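PDB 6FSK: DyP-type peroxidase, which probably uses heme b to oxidise dyes and other reducing substrates, including Mn(II), with hydrogen peroxide as a dye-decolorizing peroxidase. Local coordinates for residues Arg173-Pro178 with Ile358-Glu363; Glu251-Glu257 with Asp371-His375. The protein carries 1 engineered substitution. All coordinates share one frame; numbering follows the deposited sequence.

Interaction 1 (Arg173-Pro178 with Ile358-Glu363); sequences RGDVRP and IQFGPE
R177 takes hold of E363 side-on: its NE gives a hydrogen bond to E363 OE2 at 3.0 Å and its NH2 one to E363 OE1 at 2.7 Å, both on syn lone pairs and almost straight. The guanidinium and carboxylate planes lie only 7° apart, so the pair forms a nearly flat bidentate salt bridge. A turn at chi3 (63°) of R177 swings its NE edge round to the acid, while P178 CD rests 3.5 Å from E363 OE2. A second tie joins the backbones, D175 N donating to Q359 O at 2.8 Å where the segments 173-175 and 358-360 run at 104° to each other. G174 lets them come so near, since a side chain on it would run into I358 CG2 and Q359 O; CD1 of I358 lies 3.7 Å from G174 C. A bend at chi2 lays the Q359 amide beside V176 and R177, OE1 3.5 Å from V176 CA, and NE2 is held by the carbonyls of H182 and H184. Farther out, H143 and T20 bind D175 OD1, and D175 OD2 collects NE and NH2 of R173 plus a water that bridges to G361 N. The two outermost strands of the antiparallel sheet, 166-175 and 354-360, thus meet here, with the acids D175 and E363 each likely to be stabilised as carboxylates by an arginine.

Interaction 2 (Glu251-Glu257 with Asp371-His375); sequences EFDDFLE and DKKTH
One side of helix 249-258, along E251, D254 and E257, faces the loop that leaves helix 366-371, the backbones coming nearest at E251 and K373, whose CA atoms are 5.8 Å apart. K372, with positive phi, is the C-prime residue of the Schellman motif closing helix 366-371. E251 reaches T374 with both carboxylate oxygens: OE1 accepts from T374 OG1 at 2.6 Å and OE2 from T374 N at 2.9 Å, the latter N-H pointing almost straight at it though 31° out of the carboxylate plane. A bend at chi2 (85°) turns the acid group toward the loop. K372 stretches out across D254, its CD 3.9 Å from D254 CG, and its NZ makes a long salt bridge of 3.7 Å to E257 OE1. One water takes up the slack, accepting from K372 NZ and donating to D254 OD1 and E257 OE1; another links D254 OD2 to K372 O. With E251 replaced by an alanine, T374 N and OG1 would probably lose the carboxylate that accepts from both, and the loop could shift away from the helix. At this surface one carboxylate grips the loop directly, whereas the charge of K372 is probably balanced by D254 and E257 with water between.

Along the chain the segments alternate: 173-178, then 251-257, then 358-363 and lastly 371-375. The centres of the two interactions are 19 Å apart and their nearest atoms about 7 Å, without touching. Helix 366-371 lies between 358-363 and the loop of interaction 2, its last residue, D371, opening the segment 371-375; that loop leads into strand 379-386, which pairs with strand 354-360 of interaction 1. Helix 249-258 follows strand 238-247, the other neighbour of strand 379-386 in the same sheet. Interaction 1 joins strands 166-175 and 354-360, whereas interaction 2 lies nearer the surface; together they hold the chain just before and just after helix 366-371.

Interaction 1 (Arg173-Pro178 with Ile358-Glu363)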
ATOM      1  N   ARG A 173       7.289  14.185   0.209  1.00 12.49           N
ATOM      2  CA  ARG A 173       6.215  14.696  -0.612  1.00 12.98           C
ATOM      3  C   ARG A 173       5.913  13.728  -1.743  1.00 13.90           C
ATOM      4  O   ARG A 173       6.835  13.254  -2.421  1.00 15.50           O
ATOM      5  CB  ARG A 173       6.510  16.068  -1.171  1.00 14.36           C
ATOM      6  CG  ARG A 173       5.274  16.774  -1.753  1.00 15.63           C
ATOM      7  CD  ARG A 173       5.694  18.106  -2.376  1.00 17.51           C
ATOM      8  NE  ARG A 173       6.328  17.873  -3.650  1.00 18.75           N
ATOM      9  CZ  ARG A 173       7.082  18.741  -4.327  1.00 24.52           C
ATOM     10  NH1 ARG A 173       7.278  20.018  -3.885  1.00 27.17           N
ATOM     11  NH2 ARG A 173       7.525  18.411  -5.499  1.00 24.16           N
ATOM     12  N   GLY A 174       4.659  13.532  -2.009  1.00 10.26           N
ATOM     13  CA  GLY A 174       4.184  12.779  -3.166  1.00 10.93           C
ATOM     14  C   GLY A 174       3.485  13.748  -4.134  1.00 11.51           C
ATOM     15  O   GLY A 174       2.858  14.772  -3.735  1.00 12.15           O
ATOM     16  N   ASP A 175       3.526  13.394  -5.402  1.00 11.15           N
ATOM     17  CA  ASP A 175       2.897  14.114  -6.456  1.00 12.59           C
ATOM     18  C   ASP A 175       2.409  13.151  -7.513  1.00 12.27           C
ATOM     19  O   ASP A 175       3.189  12.274  -7.947  1.00 13.42           O
ATOM     20  CB  ASP A 175       3.929  15.014  -7.104  1.00 13.61           C
ATOM     21  CG  ASP A 175       4.425  16.078  -6.139  1.00 15.59           C
ATOM     22  OD1 ASP A 175       3.643  17.080  -5.943  1.00 16.65           O
ATOM     23  OD2 ASP A 175       5.549  15.939  -5.625  1.00 16.84           O
ATOM     24  N   VAL A 176       1.159  13.279  -7.911  1.00 12.05           N
ATOM     25  CA  VAL A 176       0.690  12.421  -8.997  1.00 12.53           C
ATOM     26  C   VAL A 176       1.483  12.734 -10.277  1.00 13.82           C
ATOM     27  O   VAL A 176       2.083  13.818 -10.440  1.00 14.44           O
ATOM     28  CB  VAL A 176      -0.844  12.530  -9.198  1.00 13.24           C
ATOM     29  CG1 VAL A 176      -1.588  12.124  -7.905  1.00 12.29           C
ATOM     30  CG2 VAL A 176      -1.220  13.874  -9.761  1.00 13.88           C
ATOM     31  N   ARG A 177       1.450  11.795 -11.213  1.00 13.35           N
ATOM     32  CA  ARG A 177       2.222  11.979 -12.452  1.00 14.54           C
ATOM     33  C   ARG A 177       1.456  12.909 -13.403  1.00 15.91           C
ATOM     34  O   ARG A 177       0.270  13.116 -13.281  1.00 16.53           O
ATOM     35  CB  ARG A 177       2.523  10.603 -13.022  1.00 14.80           C
ATOM     36  CG  ARG A 177       3.558   9.870 -12.155  1.00 15.16           C
ATOM     37  CD  ARG A 177       3.907   8.481 -12.633  1.00 13.41           C
ATOM     38  NE  ARG A 177       4.511   8.622 -13.954  1.00 13.61           N
ATOM     39  CZ  ARG A 177       4.384   7.753 -14.941  1.00 14.19           C
ATOM     40  NH1 ARG A 177       3.665   6.627 -14.820  1.00 16.98           N
ATOM     41  NH2 ARG A 177       4.995   7.991 -16.106  1.00 14.88           N
ATOM     42  N   PRO A 178       2.139  13.435 -14.401  1.00 20.81           N
ATOM     43  CA  PRO A 178       1.480  14.380 -15.349  1.00 22.39           C
ATOM     44  C   PRO A 178       0.507  13.765 -16.319  1.00 22.57           C
ATOM     45  O   PRO A 178       0.643  12.592 -16.741  1.00 21.54           O
ATOM     46  CB  PRO A 178       2.677  14.975 -16.103  1.00 23.69           C
ATOM     47  CG  PRO A 178       3.837  14.140 -15.840  1.00 26.07           C
ATOM     48  CD  PRO A 178       3.593  13.372 -14.579  1.00 25.43           C
ATOM     49  N   ILE A 358       0.679   7.253  -3.193  1.00 11.33           N
ATOM     50  CA  ILE A 358       0.870   8.327  -4.135  1.00 10.05           C
ATOM     51  C   ILE A 358       2.324   8.204  -4.638  1.00 10.58           C
ATOM     52  O   ILE A 358       3.242   7.897  -3.882  1.00 10.36           O
ATOM     53  CB  ILE A 358       0.608   9.748  -3.498  1.00 10.39           C
ATOM     54  CG1 ILE A 358       0.594  10.867  -4.551  1.00 12.58           C
ATOM     55  CG2 ILE A 358       1.539  10.091  -2.352  1.00 11.88           C
ATOM     56  CD1 ILE A 358       0.091  12.225  -4.062  1.00 12.70           C
ATOM     57  N   GLN A 359       2.511   8.588  -5.879  1.00  9.77           N
ATOM     58  CA  GLN A 359       3.793   8.558  -6.476  1.00 10.19           C
ATOM     59  C   GLN A 359       4.689   9.687  -5.943  1.00 10.31           C
ATOM     60  O   GLN A 359       4.197  10.658  -5.387  1.00  9.81           O
ATOM     61  CB  GLN A 359       3.677   8.721  -7.983  1.00 10.55           C
ATOM     62  CG  GLN A 359       2.708   7.799  -8.751  1.00 11.39           C
ATOM     63  CD  GLN A 359       1.329   8.386  -8.941  1.00 12.50           C
ATOM     64  OE1 GLN A 359       0.804   9.028  -8.057  1.00 10.81           O
ATOM     65  NE2 GLN A 359       0.765   8.183 -10.077  1.00 12.39           N
ATOM     66  N   PHE A 360       6.014   9.517  -6.141  1.00  8.51           N
ATOM     67  CA  PHE A 360       6.907  10.654  -5.954  1.00  9.41           C
ATOM     68  C   PHE A 360       7.948  10.693  -7.036  1.00  8.64           C
ATOM     69  O   PHE A 360       8.307   9.642  -7.601  1.00  9.37           O
ATOM     70  CB  PHE A 360       7.524  10.725  -4.563  1.00  9.29           C
ATOM     71  CG  PHE A 360       8.609   9.691  -4.338  1.00  8.98           C
ATOM     72  CD1 PHE A 360       8.310   8.415  -3.888  1.00  8.75           C
ATOM     73  CD2 PHE A 360       9.959  10.009  -4.569  1.00 10.45           C
ATOM     74  CE1 PHE A 360       9.333   7.481  -3.651  1.00  9.75           C
ATOM     75  CE2 PHE A 360      10.954   9.073  -4.321  1.00 10.73           C
ATOM     76  CZ  PHE A 360      10.637   7.837  -3.849  1.00  9.85           C
ATOM     77  N   GLY A 361       8.526  11.902  -7.233  1.00 10.05           N
ATOM     78  CA  GLY A 361       9.624  12.003  -8.184  1.00 10.91           C
ATOM     79  C   GLY A 361       9.306  12.444  -9.521  1.00 10.85           C
ATOM     80  O   GLY A 361       8.147  12.395  -9.945  1.00 11.71           O
ATOM     81  N   PRO A 362      10.335  12.892 -10.266  1.00 10.71           N
ATOM     82  CA  PRO A 362      10.175  13.336 -11.631  1.00 11.37           C
ATOM     83  C   PRO A 362       9.996  12.187 -12.642  1.00 11.89           C
ATOM     84  O   PRO A 362      10.316  11.050 -12.362  1.00 12.38           O
ATOM     85  CB  PRO A 362      11.482  14.110 -11.875  1.00 11.99           C
ATOM     86  CG  PRO A 362      12.459  13.329 -11.110  1.00 11.25           C
ATOM     87  CD  PRO A 362      11.740  12.871  -9.881  1.00 10.78           C
ATOM     88  N   GLU A 363       9.592  12.554 -13.861  1.00 11.55           N
ATOM     89  CA  GLU A 363       9.498  11.555 -14.966  1.00 12.11           C
ATOM     90  C   GLU A 363      10.921  11.121 -15.349  1.00 11.90           C
ATOM     91  O   GLU A 363      11.921  11.861 -15.071  1.00 13.09           O
ATOM     92  CB  GLU A 363       8.776  12.191 -16.133  1.00 13.33           C
ATOM     93  CG  GLU A 363       7.311  12.501 -15.843  1.00 15.37           C
ATOM     94  CD  GLU A 363       6.580  11.225 -15.507  1.00 16.76           C
ATOM     95  OE1 GLU A 363       6.463  10.295 -16.404  1.00 15.80           O
ATOM     96  OE2 GLU A 363       6.185  11.030 -14.358  1.00 14.98           O
TER
HETATM   97  O   HOH W   1       7.453  14.223  -5.912  1.00 20.28           O

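Interaction 2 (Glu251-Glu257 with Asp371-His375)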
ATOM      1  N   GLU A 251      15.775   0.502 -15.225  1.00  9.44           N
ATOM      2  CA  GLU A 251      16.240  -0.846 -14.944  1.00  9.71           C
ATOM      3  C   GLU A 251      15.156  -1.847 -15.216  1.00 11.13           C
ATOM      4  O   GLU A 251      15.373  -2.888 -15.848  1.00 10.05           O
ATOM      5  CB  GLU A 251      16.787  -0.968 -13.505  1.00 11.25           C
ATOM      6  CG  GLU A 251      18.051  -0.198 -13.235  1.00 12.50           C
ATOM      7  CD  GLU A 251      17.885   1.268 -12.859  1.00 11.56           C
ATOM      8  OE1 GLU A 251      16.790   1.855 -12.979  1.00 11.53           O
ATOM      9  OE2 GLU A 251      18.952   1.860 -12.501  1.00 14.06           O
ATOM     10  N   PHE A 252      13.965  -1.581 -14.776  1.00 10.16           N
ATOM     11  CA  PHE A 252      12.824  -2.451 -15.062  1.00 10.91           C
ATOM     12  C   PHE A 252      12.544  -2.500 -16.554  1.00 10.84           C
ATOM     13  O   PHE A 252      12.334  -3.631 -17.142  1.00 12.13           O
ATOM     14  CB  PHE A 252      11.627  -1.991 -14.231  1.00 12.17           C
ATOM     15  CG  PHE A 252      10.354  -2.770 -14.440  1.00 14.04           C
ATOM     16  CD1 PHE A 252      10.208  -4.002 -13.846  1.00 18.31           C
ATOM     17  CD2 PHE A 252       9.359  -2.252 -15.261  1.00 16.14           C
ATOM     18  CE1 PHE A 252       9.005  -4.710 -14.052  1.00 21.64           C
ATOM     19  CE2 PHE A 252       8.197  -2.925 -15.417  1.00 19.23           C
ATOM     20  CZ  PHE A 252       8.036  -4.102 -14.779  1.00 19.57           C
ATOM     21  N   ASP A 253      12.547  -1.362 -17.202  1.00 11.07           N
ATOM     22  CA  ASP A 253      12.310  -1.306 -18.648  1.00 11.33           C
ATOM     23  C   ASP A 253      13.401  -2.121 -19.401  1.00 11.51           C
ATOM     24  O   ASP A 253      13.060  -2.871 -20.307  1.00 13.22           O
ATOM     25  CB  ASP A 253      12.303   0.099 -19.171  1.00 13.75           C
ATOM     26  CG  ASP A 253      11.079   0.923 -18.762  1.00 17.72           C
ATOM     27  OD1 ASP A 253      10.064   0.432 -18.333  1.00 22.32           O
ATOM     28  OD2 ASP A 253      11.257   2.164 -18.912  1.00 25.23           O
ATOM     29  N   ASP A 254      14.625  -1.989 -19.012  1.00 11.73           N
ATOM     30  CA  ASP A 254      15.786  -2.792 -19.576  1.00 11.81           C
ATOM     31  C   ASP A 254      15.587  -4.313 -19.381  1.00 13.37           C
ATOM     32  O   ASP A 254      15.687  -5.133 -20.350  1.00 12.34           O
ATOM     33  CB  ASP A 254      17.060  -2.237 -18.978  1.00 13.12           C
ATOM     34  CG  ASP A 254      18.316  -2.899 -19.431  1.00 15.08           C
ATOM     35  OD1 ASP A 254      18.329  -3.619 -20.474  1.00 14.99           O
ATOM     36  OD2 ASP A 254      19.354  -2.698 -18.779  1.00 16.02           O
ATOM     37  N   PHE A 255      15.226  -4.704 -18.145  1.00 12.24           N
ATOM     38  CA  PHE A 255      14.821  -6.062 -17.883  1.00 11.83           C
ATOM     39  C   PHE A 255      13.806  -6.593 -18.857  1.00 13.28           C
ATOM     40  O   PHE A 255      13.969  -7.664 -19.442  1.00 13.06           O
ATOM     41  CB  PHE A 255      14.323  -6.161 -16.446  1.00 12.60           C
ATOM     42  CG  PHE A 255      13.788  -7.499 -16.113  1.00 12.28           C
ATOM     43  CD1 PHE A 255      14.671  -8.568 -16.015  1.00 11.96           C
ATOM     44  CD2 PHE A 255      12.433  -7.705 -15.990  1.00 11.85           C
ATOM     45  CE1 PHE A 255      14.186  -9.841 -15.707  1.00 12.98           C
ATOM     46  CE2 PHE A 255      11.940  -9.022 -15.685  1.00 13.29           C
ATOM     47  CZ  PHE A 255      12.831 -10.029 -15.550  1.00 13.53           C
ATOM     48  N   LEU A 256      12.708  -5.889 -19.017  1.00 10.93           N
ATOM     49  CA  LEU A 256      11.624  -6.337 -19.913  1.00 11.19           C
ATOM     50  C   LEU A 256      12.142  -6.426 -21.347  1.00 12.79           C
ATOM     51  O   LEU A 256      11.928  -7.436 -22.015  1.00 13.95           O
ATOM     52  CB  LEU A 256      10.382  -5.443 -19.845  1.00 11.50           C
ATOM     53  CG  LEU A 256       9.686  -5.337 -18.519  1.00 11.15           C
ATOM     54  CD1 LEU A 256       8.458  -4.443 -18.738  1.00 12.13           C
ATOM     55  CD2 LEU A 256       9.277  -6.657 -17.961  1.00 11.24           C
ATOM     56  N   GLU A 257      12.851  -5.400 -21.812  1.00 13.69           N
ATOM     57  CA  GLU A 257      13.402  -5.395 -23.147  1.00 13.29           C
ATOM     58  C   GLU A 257      14.349  -6.541 -23.388  1.00 14.96           C
ATOM     59  O   GLU A 257      14.452  -7.013 -24.558  1.00 14.93           O
ATOM     60  CB  GLU A 257      14.197  -4.108 -23.335  1.00 15.91           C
ATOM     61  CG  GLU A 257      13.443  -2.883 -23.596  1.00 24.15           C
ATOM     62  CD  GLU A 257      14.351  -1.629 -23.609  1.00 25.47           C
ATOM     63  OE1 GLU A 257      15.629  -1.661 -23.536  1.00 26.46           O
ATOM     64  OE2 GLU A 257      13.695  -0.593 -23.742  1.00 32.42           O
ATOM     65  N   ASP A 371      20.833   5.774 -20.874  1.00 16.53           N
ATOM     66  CA  ASP A 371      21.719   5.051 -20.049  1.00 16.27           C
ATOM     67  C   ASP A 371      21.129   3.716 -19.539  1.00 15.32           C
ATOM     68  O   ASP A 371      21.880   2.894 -19.077  1.00 16.71           O
ATOM     69  CB  ASP A 371      22.101   5.887 -18.812  1.00 18.24           C
ATOM     70  CG  ASP A 371      23.073   7.046 -19.108  1.00 21.99           C
ATOM     71  OD1 ASP A 371      23.561   7.142 -20.230  1.00 23.52           O
ATOM     72  OD2 ASP A 371      23.279   7.860 -18.185  1.00 21.65           O
ATOM     73  N   LYS A 372      19.809   3.605 -19.576  1.00 14.06           N
ATOM     74  CA  LYS A 372      19.065   2.513 -18.927  1.00 13.87           C
ATOM     75  C   LYS A 372      19.384   2.442 -17.465  1.00 14.73           C
ATOM     76  O   LYS A 372      19.390   1.376 -16.846  1.00 16.04           O
ATOM     77  CB  LYS A 372      19.243   1.155 -19.685  1.00 15.54           C
ATOM     78  CG  LYS A 372      19.040   1.305 -21.186  1.00 16.22           C
ATOM     79  CD  LYS A 372      19.100  -0.023 -21.936  1.00 20.61           C
ATOM     80  CE  LYS A 372      18.682   0.121 -23.439  1.00 23.62           C
ATOM     81  NZ  LYS A 372      19.194  -1.038 -24.187  1.00 30.30           N
ATOM     82  N   LYS A 373      19.591   3.588 -16.817  1.00 13.91           N
ATOM     83  CA  LYS A 373      19.913   3.607 -15.413  1.00 14.06           C
ATOM     84  C   LYS A 373      19.205   4.789 -14.746  1.00 13.28           C
ATOM     85  O   LYS A 373      19.086   5.842 -15.301  1.00 14.15           O
ATOM     86  CB  LYS A 373      21.391   3.786 -15.156  1.00 18.12           C
ATOM     87  CG  LYS A 373      22.245   2.615 -15.662  1.00 22.14           C
ATOM     88  CD  LYS A 373      21.994   1.286 -14.919  1.00 30.76           C
ATOM     89  CE  LYS A 373      22.689   0.099 -15.593  1.00 37.16           C
ATOM     90  NZ  LYS A 373      24.125   0.439 -15.813  1.00 44.77           N
ATOM     91  N   THR A 374      18.823   4.567 -13.503  1.00 13.09           N
ATOM     92  CA  THR A 374      18.238   5.592 -12.658  1.00 12.63           C
ATOM     93  C   THR A 374      19.299   6.609 -12.201  1.00 12.97           C
ATOM     94  O   THR A 374      20.362   6.219 -11.661  1.00 14.31           O
ATOM     95  CB  THR A 374      17.643   4.958 -11.413  1.00 12.21           C
ATOM     96  OG1 THR A 374      16.485   4.188 -11.795  1.00 12.99           O
ATOM     97  CG2 THR A 374      17.176   6.000 -10.428  1.00 12.13           C
ATOM     98  N   HIS A 375      18.948   7.864 -12.397  1.00 12.81           N
ATOM     99  CA  HIS A 375      19.732   9.004 -11.875  1.00 14.39           C
ATOM    100  C   HIS A 375      18.986   9.872 -10.902  1.00 15.23           C
ATOM    101  O   HIS A 375      19.656  10.633 -10.209  1.00 15.49           O
ATOM    102  CB  HIS A 375      20.291   9.864 -13.007  1.00 17.53           C
ATOM    103  CG  HIS A 375      21.192   9.060 -13.890  1.00 20.88           C
ATOM    104  ND1 HIS A 375      21.136   9.103 -15.261  1.00 28.28           N
ATOM    105  CD2 HIS A 375      22.128   8.129 -13.567  1.00 20.84           C
ATOM    106  CE1 HIS A 375      22.002   8.231 -15.757  1.00 20.87           C
ATOM    107  NE2 HIS A 375      22.616   7.634 -14.759  1.00 25.75           N
TER
HETATM  108  O   HOH W   2      17.671  -3.148 -23.046  1.00 19.37           O
HETATM  109  O   HOH W   3      19.552  -1.293 -16.624  1.00 21.93           O